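PDB 3CEX: DinB-like domain-containing protein from Enterococcus faecalis, which is of unknown function but belongs to the DinB-like superfamily of helical-bundle proteins and crystallises as an assembly of two chains. Local coordinates for residues 23-28 against 105-110; 40-45 against 94-99; 70-75 against 111-116; 81-84 against 88-91. All coordinates share one frame; numbering follows the deposited sequence.

Contact 1 of 4, residues 23-28 against 105-110; sequences ETLAQM and QLLSDY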
loop_
_atom_site.group_PDB
_atom_site.type_symbol
_atom_site.label_atom_id
_atom_site.label_comp_id
_atom_site.label_asym_id
_atom_site.label_seq_id
_atom_site.Cartn_x
_atom_site.Cartn_y
_atom_site.Cartn_z
ATOM N N GLU A 23 7.391 9.219 8.638
ATOM C CA GLU A 23 7.450 8.702 10.008
ATOM C C GLU A 23 8.531 7.636 10.148
ATOM O O GLU A 23 9.173 7.537 11.183
ATOM C CB GLU A 23 6.123 8.063 10.447
ATOM C CG GLU A 23 4.964 9.006 10.514
ATOM C CD GLU A 23 3.583 8.327 10.683
ATOM O OE1 GLU A 23 3.419 7.107 10.369
ATOM O OE2 GLU A 23 2.657 9.041 11.130
ATOM N N THR A 24 8.699 6.812 9.123
ATOM C CA THR A 24 9.745 5.800 9.121
ATOM C C THR A 24 11.154 6.424 9.057
ATOM O O THR A 24 12.008 6.113 9.884
ATOM C CB THR A 24 9.481 4.752 7.984
ATOM O OG1 THR A 24 8.579 3.771 8.481
ATOM C CG2 THR A 24 10.732 4.063 7.525
ATOM N N LEU A 25 11.368 7.319 8.095
ATOM C CA LEU A 25 12.638 8.013 7.934
ATOM C C LEU A 25 13.076 8.777 9.186
ATOM O O LEU A 25 14.238 8.780 9.502
ATOM C CB LEU A 25 12.576 8.982 6.751
ATOM C CG LEU A 25 13.906 9.521 6.254
ATOM C CD1 LEU A 25 14.822 8.394 5.721
ATOM C CD2 LEU A 25 13.608 10.575 5.160
ATOM N N ALA A 26 12.130 9.407 9.872
ATOM C CA ALA A 26 12.392 10.128 11.110
ATOM C C ALA A 26 13.017 9.236 12.191
ATOM O O ALA A 26 13.643 9.757 13.100
ATOM C CB ALA A 26 11.092 10.824 11.672
ATOM N N GLN A 27 12.849 7.912 12.120
ATOM C CA GLN A 27 13.435 7.032 13.145
ATOM C C GLN A 27 14.843 6.596 12.812
ATOM O O GLN A 27 15.457 5.899 13.615
ATOM C CB GLN A 27 12.559 5.803 13.388
ATOM C CG GLN A 27 11.156 6.173 13.873
ATOM C CD GLN A 27 10.255 4.971 13.972
ATOM O OE1 GLN A 27 10.518 4.036 14.764
ATOM N NE2 GLN A 27 9.182 4.969 13.168
HETATM N N MSE A 28 15.379 7.000 11.661
HETATM C CA MSE A 28 16.641 6.438 11.198
HETATM C C MSE A 28 17.710 7.495 11.007
HETATM O O MSE A 28 17.402 8.622 10.685
HETATM C CB MSE A 28 16.423 5.721 9.851
HETATM C CG MSE A 28 15.291 4.733 9.945
HETATM SE SE MSE A 28 14.818 3.879 8.267
HETATM C CE MSE A 28 16.049 2.311 8.293
ATOM N N GLN A 105 17.155 14.634 4.325
ATOM C CA GLN A 105 16.326 15.726 3.792
ATOM C C GLN A 105 16.097 15.631 2.280
ATOM O O GLN A 105 15.011 15.951 1.801
ATOM C CB GLN A 105 16.910 17.109 4.162
ATOM C CG GLN A 105 15.964 18.326 4.010
ATOM C CD GLN A 105 14.694 18.160 4.846
ATOM O OE1 GLN A 105 14.771 17.850 6.030
ATOM N NE2 GLN A 105 13.532 18.331 4.231
ATOM N N LEU A 106 17.093 15.172 1.529
ATOM C CA LEU A 106 16.940 15.071 0.077
ATOM C C LEU A 106 15.790 14.154 -0.333
ATOM O O LEU A 106 15.032 14.451 -1.266
ATOM C CB LEU A 106 18.241 14.590 -0.570
ATOM C CG LEU A 106 18.239 14.548 -2.091
ATOM C CD1 LEU A 106 17.910 15.895 -2.677
ATOM C CD2 LEU A 106 19.597 14.045 -2.590
ATOM N N LEU A 107 15.675 13.031 0.372
ATOM C CA LEU A 107 14.609 12.067 0.127
ATOM C C LEU A 107 13.258 12.699 0.407
ATOM O O LEU A 107 12.351 12.538 -0.369
ATOM C CB LEU A 107 14.774 10.836 1.027
ATOM C CG LEU A 107 15.980 9.909 0.775
ATOM C CD1 LEU A 107 16.208 8.976 1.948
ATOM C CD2 LEU A 107 15.836 9.149 -0.547
ATOM N N SER A 108 13.149 13.427 1.523
ATOM C CA SER A 108 11.920 14.086 1.897
ATOM C C SER A 108 11.511 15.124 0.870
ATOM O O SER A 108 10.311 15.264 0.546
ATOM C CB SER A 108 12.065 14.797 3.232
ATOM O OG SER A 108 12.177 13.871 4.261
ATOM N N ASP A 109 12.500 15.899 0.417
ATOM C CA ASP A 109 12.257 16.991 -0.542
ATOM C C ASP A 109 11.822 16.482 -1.917
ATOM O O ASP A 109 10.860 17.015 -2.535
ATOM C CB ASP A 109 13.501 17.882 -0.660
ATOM C CG ASP A 109 13.784 18.684 0.589
ATOM O OD1 ASP A 109 12.919 18.763 1.497
ATOM O OD2 ASP A 109 14.899 19.253 0.659
ATOM N N TYR A 110 12.485 15.444 -2.414
ATOM C CA TYR A 110 12.116 14.928 -3.727
ATOM C C TYR A 110 10.749 14.210 -3.664
ATOM O O TYR A 110 9.906 14.364 -4.552
ATOM C CB TYR A 110 13.218 14.018 -4.300
ATOM C CG TYR A 110 12.923 13.450 -5.680
ATOM C CD1 TYR A 110 12.331 14.228 -6.683
ATOM C CD2 TYR A 110 13.253 12.160 -5.992
ATOM C CE1 TYR A 110 12.064 13.678 -7.977
ATOM C CE2 TYR A 110 12.992 11.625 -7.250
ATOM C CZ TYR A 110 12.393 12.377 -8.237
ATOM O OH TYR A 110 12.154 11.799 -9.481
#
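L25 is the one residue of 23-28 whose side chain reaches L107 and S108, near the end of helix 8-25 where it runs beside helix 104-124. Just before it, and local to the segment, E23 O accepts a bond from Q27 NE2 at 3.2 Å with an N-H...O angle of 166°; the donor stands above the carbonyl plane. T24 has its OG1 bonded to R166 on helix 144-170. At L25 the CG lies anti to the backbone nitrogen (chi1 -166°), which carries it toward helix 104-124, and the branch at CG then splits. CD1 meets L107 CD1 at 4.1 Å, the two leucine chains crossing obliquely, while CD2 lies 3.7 Å from S108 OG. That hydroxyl is not left to the methyl: it is hydrogen-bonded to E22, three residues before L25, so a polar link between the two helices lies right beside the apolar one. M48 of helix 44-62 also touches L25. From L25 to M28 the chain makes a type I turn, M28 N bonding L25 O at 3.0 Å. K104 NZ reaches backbone, bonding the carbonyl oxygens of both L25 and M28. With CA atoms of L25 and S108 still 8.6 Å apart, L25 meets L107 and S108 through side-chain atoms alone, as neighbouring helices do in the interior of the four-helix bundle typical of the DinB superfamily.

Contact 2 of 4, residues 40-45 against 94-99; sequences LIKSVT and EEAAKV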
loop_
_atom_site.group_PDB
_atom_site.type_symbol
_atom_site.label_atom_id
_atom_site.label_comp_id
_atom_site.label_asym_id
_atom_site.label_seq_id
_atom_site.Cartn_x
_atom_site.Cartn_y
_atom_site.Cartn_z
ATOM N N LEU A 40 17.158 -8.927 -1.761
ATOM C CA LEU A 40 15.813 -8.682 -2.277
ATOM C C LEU A 40 14.993 -7.754 -1.383
ATOM O O LEU A 40 13.823 -7.543 -1.648
ATOM C CB LEU A 40 15.043 -10.014 -2.456
ATOM C CG LEU A 40 15.746 -11.117 -3.267
ATOM C CD1 LEU A 40 14.974 -12.432 -3.308
ATOM C CD2 LEU A 40 16.009 -10.601 -4.675
ATOM N N ILE A 41 15.610 -7.236 -0.326
ATOM C CA ILE A 41 14.996 -6.302 0.569
ATOM C C ILE A 41 15.690 -4.947 0.365
ATOM O O ILE A 41 16.869 -4.775 0.724
ATOM C CB ILE A 41 15.128 -6.761 2.029
ATOM C CG1 ILE A 41 14.557 -8.166 2.212
ATOM C CG2 ILE A 41 14.480 -5.725 2.963
ATOM C CD1 ILE A 41 13.063 -8.298 1.858
ATOM N N LYS A 42 14.990 -4.030 -0.269
ATOM C CA LYS A 42 15.475 -2.680 -0.547
ATOM C C LYS A 42 15.634 -1.821 0.723
ATOM O O LYS A 42 14.911 -1.982 1.719
ATOM C CB LYS A 42 14.549 -1.973 -1.563
ATOM C CG LYS A 42 14.314 -2.703 -2.927
ATOM C CD LYS A 42 15.601 -2.731 -3.791
ATOM C CE LYS A 42 15.257 -2.985 -5.267
ATOM N NZ LYS A 42 14.943 -4.425 -5.582
ATOM N N SER A 43 16.615 -0.929 0.695
ATOM C CA SER A 43 16.790 0.089 1.729
ATOM C C SER A 43 15.634 1.051 1.732
ATOM O O SER A 43 14.931 1.186 0.721
ATOM C CB SER A 43 18.089 0.873 1.499
ATOM O OG SER A 43 18.055 1.687 0.342
ATOM N N VAL A 44 15.433 1.719 2.858
ATOM C CA VAL A 44 14.436 2.803 2.928
ATOM C C VAL A 44 14.805 3.915 1.951
ATOM O O VAL A 44 13.939 4.445 1.277
ATOM C CB VAL A 44 14.229 3.330 4.370
ATOM C CG1 VAL A 44 13.336 4.579 4.409
ATOM C CG2 VAL A 44 13.622 2.231 5.228
ATOM N N THR A 45 16.086 4.219 1.814
ATOM C CA THR A 45 16.519 5.216 0.821
ATOM C C THR A 45 16.083 4.800 -0.592
ATOM O O THR A 45 15.477 5.613 -1.322
ATOM C CB THR A 45 18.025 5.430 0.821
ATOM O OG1 THR A 45 18.422 6.053 2.040
ATOM C CG2 THR A 45 18.458 6.333 -0.365
ATOM N N GLU A 94 22.910 -5.161 -6.961
ATOM C CA GLU A 94 24.120 -4.377 -6.888
ATOM C C GLU A 94 23.900 -2.942 -7.349
ATOM O O GLU A 94 24.488 -2.024 -6.788
ATOM C CB GLU A 94 25.218 -5.088 -7.682
ATOM C CG GLU A 94 25.580 -6.482 -7.074
ATOM C CD GLU A 94 24.807 -7.710 -7.653
ATOM O OE1 GLU A 94 23.704 -7.568 -8.260
ATOM O OE2 GLU A 94 25.346 -8.844 -7.490
ATOM N N GLU A 95 23.015 -2.744 -8.325
ATOM C CA GLU A 95 22.587 -1.398 -8.730
ATOM C C GLU A 95 21.747 -0.711 -7.654
ATOM O O GLU A 95 21.926 0.493 -7.406
ATOM C CB GLU A 95 21.813 -1.437 -10.046
ATOM C CG GLU A 95 22.701 -1.673 -11.271
ATOM C CD GLU A 95 21.917 -1.847 -12.573
ATOM O OE1 GLU A 95 20.759 -2.303 -12.537
ATOM O OE2 GLU A 95 22.487 -1.584 -13.648
ATOM N N ALA A 96 20.849 -1.469 -7.010
ATOM C CA ALA A 96 19.997 -0.939 -5.939
ATOM C C ALA A 96 20.817 -0.442 -4.739
ATOM O O ALA A 96 20.455 0.539 -4.125
ATOM C CB ALA A 96 18.935 -1.997 -5.491
ATOM N N ALA A 97 21.905 -1.133 -4.397
ATOM C CA ALA A 97 22.794 -0.705 -3.311
ATOM C C ALA A 97 23.469 0.637 -3.584
ATOM O O ALA A 97 24.001 1.240 -2.674
ATOM C CB ALA A 97 23.867 -1.767 -3.053
ATOM N N LYS A 98 23.468 1.082 -4.838
ATOM C CA LYS A 98 24.058 2.348 -5.205
ATOM C C LYS A 98 23.092 3.513 -5.022
ATOM O O LYS A 98 23.487 4.671 -5.190
ATOM C CB LYS A 98 24.545 2.316 -6.660
ATOM C CG LYS A 98 25.745 1.404 -6.859
ATOM C CD LYS A 98 26.352 1.612 -8.235
ATOM C CE LYS A 98 26.931 0.332 -8.848
ATOM N NZ LYS A 98 28.383 0.399 -9.001
ATOM N N VAL A 99 21.830 3.225 -4.704
ATOM C CA VAL A 99 20.907 4.308 -4.418
ATOM C C VAL A 99 21.064 4.632 -2.931
ATOM O O VAL A 99 20.479 3.987 -2.066
ATOM C CB VAL A 99 19.469 3.983 -4.798
ATOM C CG1 VAL A 99 18.565 5.178 -4.433
ATOM C CG2 VAL A 99 19.366 3.634 -6.321
HETATM O O HOH W 1 20.182 1.407 -1.355
HETATM O O HOH W 2 18.483 -0.985 -1.920
#
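K42 and A96 meet where the loop entering helix 44-62 of the DinB-like helical bundle runs past the end of helix 93-96. The first shell is thin. A96 CB touches the lysine's aliphatic chain at CD, 3.8 Å away, and the bends at chi2 (-68°) and chi4 leave K42 CE equally near the methyl. Further along, T45 CG2, anti to its own nitrogen, comes 3.5 Å from V99 O. No direct hydrogen bond joins the segments, and two waters make up the polar contact. One lies 2.7 Å from S43 OG and is placed to donate to the carbonyl oxygens of A96 and V99, although it has more acceptors around it than protons to give. The second accepts from S43 N at 3.2 Å and makes a weak bond to A96 O.

The next shell sets these groups. S43 is the N-cap of helix 44-62, its OG bonded to W46 N, which fixes the hydroxyl facing the first water. T45 OG1 is held by N34. W46 takes the lysine's ammonium in a cation-pi interaction and also packs on A96 and V99, while a glycerol, probably from the crystallisation liquor, lies about 3 Å from the K42 side chain. K42 N bonds Y164 OH of the second subunit, so the loop also borders the dimer interface. Across the waters from S43, A96 to V99 form a type I turn, closed by V99 N on A96 O at 3.1 Å.

Contact 3 of 4, residues 70-75 against 111-116; sequences LSQHWT and LAASVA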
loop_
_atom_site.group_PDB
_atom_site.type_symbol
_atom_site.label_atom_id
_atom_site.label_comp_id
_atom_site.label_asym_id
_atom_site.label_seq_id
_atom_site.Cartn_x
_atom_site.Cartn_y
_atom_site.Cartn_z
ATOM N N LEU A 70 14.985 15.491 -13.816
ATOM C CA LEU A 70 15.760 16.308 -14.736
ATOM C C LEU A 70 15.409 17.802 -14.663
ATOM O O LEU A 70 16.276 18.644 -14.454
ATOM C CB LEU A 70 15.527 15.823 -16.169
ATOM C CG LEU A 70 16.012 14.411 -16.509
ATOM C CD1 LEU A 70 15.738 14.145 -18.005
ATOM C CD2 LEU A 70 17.503 14.210 -16.180
ATOM N N SER A 71 14.135 18.127 -14.842
ATOM C CA SER A 71 13.705 19.526 -14.942
ATOM C C SER A 71 13.987 20.385 -13.692
ATOM O O SER A 71 14.226 21.577 -13.807
ATOM C CB SER A 71 12.218 19.607 -15.303
ATOM O OG SER A 71 11.398 19.518 -14.144
ATOM N N GLN A 72 13.955 19.784 -12.511
ATOM C CA GLN A 72 14.334 20.480 -11.259
ATOM C C GLN A 72 15.735 20.063 -10.778
ATOM O O GLN A 72 16.172 20.456 -9.707
ATOM C CB GLN A 72 13.310 20.217 -10.164
ATOM C CG GLN A 72 12.001 20.958 -10.331
ATOM C CD GLN A 72 10.980 20.619 -9.268
ATOM O OE1 GLN A 72 11.220 19.810 -8.384
ATOM N NE2 GLN A 72 9.810 21.223 -9.374
ATOM N N HIS A 73 16.432 19.262 -11.576
ATOM C CA HIS A 73 17.811 18.885 -11.292
ATOM C C HIS A 73 18.023 18.059 -10.025
ATOM O O HIS A 73 19.085 18.090 -9.435
ATOM C CB HIS A 73 18.693 20.147 -11.335
ATOM C CG HIS A 73 18.542 20.883 -12.620
ATOM N ND1 HIS A 73 18.974 20.352 -13.818
ATOM C CD2 HIS A 73 17.911 22.043 -12.920
ATOM C CE1 HIS A 73 18.662 21.183 -14.794
ATOM N NE2 HIS A 73 18.015 22.216 -14.277
ATOM N N TRP A 74 17.036 17.254 -9.660
ATOM C CA TRP A 74 17.241 16.318 -8.551
ATOM C C TRP A 74 18.361 15.325 -8.837
ATOM O O TRP A 74 19.089 14.937 -7.935
ATOM C CB TRP A 74 15.952 15.585 -8.189
ATOM C CG TRP A 74 14.866 16.482 -7.705
ATOM C CD1 TRP A 74 13.782 16.902 -8.413
ATOM C CD2 TRP A 74 14.758 17.087 -6.419
ATOM N NE1 TRP A 74 12.994 17.706 -7.645
ATOM C CE2 TRP A 74 13.572 17.844 -6.414
ATOM C CE3 TRP A 74 15.532 17.046 -5.263
ATOM C CZ2 TRP A 74 13.152 18.569 -5.303
ATOM C CZ3 TRP A 74 15.121 17.775 -4.166
ATOM C CH2 TRP A 74 13.942 18.522 -4.190
ATOM N N THR A 75 18.522 14.928 -10.090
ATOM C CA THR A 75 19.609 14.015 -10.442
ATOM C C THR A 75 20.994 14.499 -9.980
ATOM O O THR A 75 21.802 13.703 -9.554
ATOM C CB THR A 75 19.631 13.670 -11.943
ATOM O OG1 THR A 75 20.600 12.636 -12.155
ATOM C CG2 THR A 75 19.992 14.879 -12.802
ATOM N N LEU A 111 10.503 13.456 -2.599
ATOM C CA LEU A 111 9.182 12.846 -2.437
ATOM C C LEU A 111 8.060 13.896 -2.327
ATOM O O LEU A 111 7.009 13.750 -2.948
ATOM C CB LEU A 111 9.137 11.893 -1.226
ATOM C CG LEU A 111 7.858 11.059 -1.032
ATOM C CD1 LEU A 111 7.573 10.174 -2.272
ATOM C CD2 LEU A 111 8.010 10.149 0.245
ATOM N N ALA A 112 8.293 14.951 -1.557
ATOM C CA ALA A 112 7.299 16.031 -1.423
ATOM C C ALA A 112 7.001 16.690 -2.770
ATOM O O ALA A 112 5.836 16.997 -3.076
ATOM C CB ALA A 112 7.774 17.106 -0.398
ATOM N N ALA A 113 8.053 16.918 -3.572
ATOM C CA ALA A 113 7.885 17.453 -4.914
ATOM C C ALA A 113 7.093 16.490 -5.791
ATOM O O ALA A 113 6.232 16.927 -6.554
ATOM C CB ALA A 113 9.226 17.791 -5.562
ATOM N N SER A 114 7.406 15.195 -5.743
ATOM C CA SER A 114 6.674 14.241 -6.593
ATOM C C SER A 114 5.219 14.028 -6.168
ATOM O O SER A 114 4.357 13.838 -7.007
ATOM C CB SER A 114 7.405 12.905 -6.669
ATOM O OG SER A 114 8.708 13.140 -7.153
ATOM N N VAL A 115 4.957 14.037 -4.863
ATOM C CA VAL A 115 3.583 13.980 -4.364
ATOM C C VAL A 115 2.800 15.212 -4.788
ATOM O O VAL A 115 1.660 15.081 -5.235
ATOM C CB VAL A 115 3.549 13.769 -2.816
ATOM C CG1 VAL A 115 2.126 13.950 -2.262
ATOM C CG2 VAL A 115 4.098 12.372 -2.486
ATOM N N ALA A 116 3.405 16.394 -4.687
ATOM C CA ALA A 116 2.748 17.639 -5.110
ATOM C C ALA A 116 2.333 17.597 -6.576
ATOM O O ALA A 116 1.219 17.972 -6.921
ATOM C CB ALA A 116 3.652 18.860 -4.882
#
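A113 CB meets W74 and Q72 together, on the outward flank of helix 104-124 in the DinB-like bundle, where the short helices 68-71 and 74-78 pack beside it. Both approach the methyl equally closely, so the contrast between them is one of burial. The more enclosed half is the indole. W74 CZ2 approaches A113 CB at 4.0 Å, and L68 touches both A113 and W74. Y110, L106 and D109, earlier on the same long helix, also pack against W74, which is only partly exposed; the ring thus spans more than one turn of helix 104-124, and the Y110 ring meets it with planes about 35° apart.

The solvent side belongs to Q72, an exposed residue whose OE1 lies 4.0 Å from A113 CB without bonding anything on 111-116. Only 73 Å² is buried between the segments in all. Q72 is the first residue to leave helical geometry after helix 68-71, and H73 adopts positive phi (64°) before helix 74-78 starts, a break in the helical path between the two short helices. Beyond CG the glutamine runs extended, which carries its amide out alongside the indole. There W74 NE1 donates to Q72 OE1 at 2.8 Å with a bent N-H...O angle of 145°; the donor sits on a lone pair in the carbonyl plane, whereas the oxygen is tilted out of the indole plane.

Contact 4 of 4, residues 81-84 against 88-91; sequences DLPD and DWHH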
loop_
_atom_site.group_PDB
_atom_site.type_symbol
_atom_site.label_atom_id
_atom_site.label_comp_id
_atom_site.label_asym_id
_atom_site.label_seq_id
_atom_site.Cartn_x
_atom_site.Cartn_y
_atom_site.Cartn_z
ATOM N N ASP A 81 25.550 6.876 -8.604
ATOM C CA ASP A 81 26.455 6.167 -9.520
ATOM C C ASP A 81 25.653 5.218 -10.417
ATOM O O ASP A 81 25.961 4.044 -10.545
ATOM C CB ASP A 81 27.553 5.431 -8.742
ATOM C CG ASP A 81 28.776 5.057 -9.617
ATOM O OD1 ASP A 81 28.977 5.579 -10.784
ATOM O OD2 ASP A 81 29.566 4.228 -9.087
ATOM N N LEU A 82 24.631 5.769 -11.061
ATOM C CA LEU A 82 23.784 5.062 -11.999
ATOM C C LEU A 82 23.512 6.001 -13.171
ATOM O O LEU A 82 23.299 7.208 -12.976
ATOM C CB LEU A 82 22.453 4.695 -11.364
ATOM C CG LEU A 82 22.418 3.645 -10.259
ATOM C CD1 LEU A 82 20.978 3.533 -9.793
ATOM C CD2 LEU A 82 22.989 2.272 -10.701
ATOM N N PRO A 83 23.514 5.465 -14.397
ATOM C CA PRO A 83 23.306 6.335 -15.548
ATOM C C PRO A 83 21.838 6.757 -15.675
ATOM O O PRO A 83 20.945 5.998 -15.291
ATOM C CB PRO A 83 23.731 5.446 -16.730
ATOM C CG PRO A 83 23.440 4.048 -16.268
ATOM C CD PRO A 83 23.687 4.052 -14.778
ATOM N N ASP A 84 21.592 7.971 -16.165
ATOM C CA ASP A 84 20.244 8.362 -16.570
ATOM C C ASP A 84 20.100 7.905 -18.015
ATOM O O ASP A 84 20.894 8.283 -18.864
ATOM C CB ASP A 84 20.023 9.882 -16.450
ATOM C CG ASP A 84 19.906 10.352 -15.004
ATOM O OD1 ASP A 84 19.233 9.668 -14.200
ATOM O OD2 ASP A 84 20.477 11.405 -14.662
ATOM N N ASP A 88 13.547 3.311 -18.217
ATOM C CA ASP A 88 13.799 2.864 -16.851
ATOM C C ASP A 88 13.971 1.344 -16.911
ATOM O O ASP A 88 13.487 0.704 -17.839
ATOM C CB ASP A 88 12.655 3.260 -15.914
ATOM C CG ASP A 88 12.987 3.001 -14.442
ATOM O OD1 ASP A 88 14.199 2.998 -14.087
ATOM O OD2 ASP A 88 12.036 2.787 -13.647
ATOM N N TRP A 89 14.691 0.773 -15.950
ATOM C CA TRP A 89 14.930 -0.659 -15.967
ATOM C C TRP A 89 14.785 -1.211 -14.543
ATOM O O TRP A 89 14.696 -0.461 -13.592
ATOM C CB TRP A 89 16.307 -0.938 -16.563
ATOM C CG TRP A 89 17.433 -0.654 -15.638
ATOM C CD1 TRP A 89 18.014 -1.536 -14.797
ATOM C CD2 TRP A 89 18.110 0.598 -15.440
ATOM N NE1 TRP A 89 19.020 -0.936 -14.088
ATOM C CE2 TRP A 89 19.095 0.383 -14.447
ATOM C CE3 TRP A 89 17.992 1.880 -16.007
ATOM C CZ2 TRP A 89 19.978 1.404 -14.013
ATOM C CZ3 TRP A 89 18.857 2.902 -15.559
ATOM C CH2 TRP A 89 19.845 2.646 -14.583
ATOM N N HIS A 90 14.751 -2.535 -14.421
ATOM C CA HIS A 90 14.660 -3.194 -13.137
ATOM C C HIS A 90 16.072 -3.314 -12.541
ATOM O O HIS A 90 16.959 -3.949 -13.117
ATOM C CB HIS A 90 13.993 -4.570 -13.283
ATOM C CG HIS A 90 13.814 -5.286 -11.982
ATOM N ND1 HIS A 90 14.608 -6.354 -11.609
ATOM C CD2 HIS A 90 12.977 -5.052 -10.940
ATOM C CE1 HIS A 90 14.254 -6.757 -10.397
ATOM N NE2 HIS A 90 13.274 -5.981 -9.966
ATOM N N HIS A 91 16.286 -2.673 -11.394
ATOM C CA HIS A 91 17.601 -2.688 -10.772
ATOM C C HIS A 91 18.004 -4.072 -10.357
ATOM O O HIS A 91 17.230 -4.784 -9.761
ATOM C CB HIS A 91 17.639 -1.801 -9.521
ATOM C CG HIS A 91 17.695 -0.346 -9.827
ATOM N ND1 HIS A 91 17.892 0.614 -8.855
ATOM C CD2 HIS A 91 17.582 0.317 -11.004
ATOM C CE1 HIS A 91 17.887 1.804 -9.426
ATOM N NE2 HIS A 91 17.709 1.651 -10.728
#
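W89 brings the far rim of its indole against P83. CG stands between the backbone nitrogen and the carbonyl carbon (chi1 76°), a placement that swings the six-membered ring toward 81-84. P83 O lies at the ring edge, near its plane, with W89 CH2 3.6 Å away and CZ3 at 3.7 Å, a close approach of ring carbons to the oxygen with no hydrogen bond. The pyrrolidine comes crosswise, at about a right angle to the indole, its nearest atom P83 CD being 4.1 Å from W89 CH2. On the five-membered ring, NE1 bonds E95 on helix 93-96, so the indole is held by its polar edge while its hydrocarbon rim meets the proline.

Both segments belong to the irregular connection between helices 74-78 and 93-96, a loop laid over the DinB-like helical bundle; neither is a strand and no hydrogen bond pairs them. D84 ties the first segment down through W69 and T75.

Two residues on comes H91, its CD2 lying 3.4 Å above one face of W89, offset toward the rim. The CA-CA separation from L82 is 10.0 Å, and the gap is crossed by side chains alone. L82 CD1 reaches H91 CE1 at 3.6 Å, the two side chains lying oblique to each other. V99 touches both L82 and H91, and the W49 ring lies at about 25° to the imidazole. W46 NE1 hydrogen-bonds H91 ND1.

Overall arrangement
Contact 1 joins two long helices of the DinB-like bundle, 8-25 and 104-124; contacts 2 to 4 bring in the loops and short helices. Contacts 1 and 3, with centres about 14 Å apart, use successive turns of helix 104-124, the latter setting it against the short helices following helix 44-62. Along the chain contact 3 alternates with contacts 1 and 2. Contact 2 is nested inside the loop closed by contact 1, and touches it where L107 meets T45. Contact 4 is nested within all three others, its centre about 12 Å from that of contact 2. The 81-91 connection is thus fastened at several points, among them probable hydrogen bonds W89 to E95 and T75 to D84.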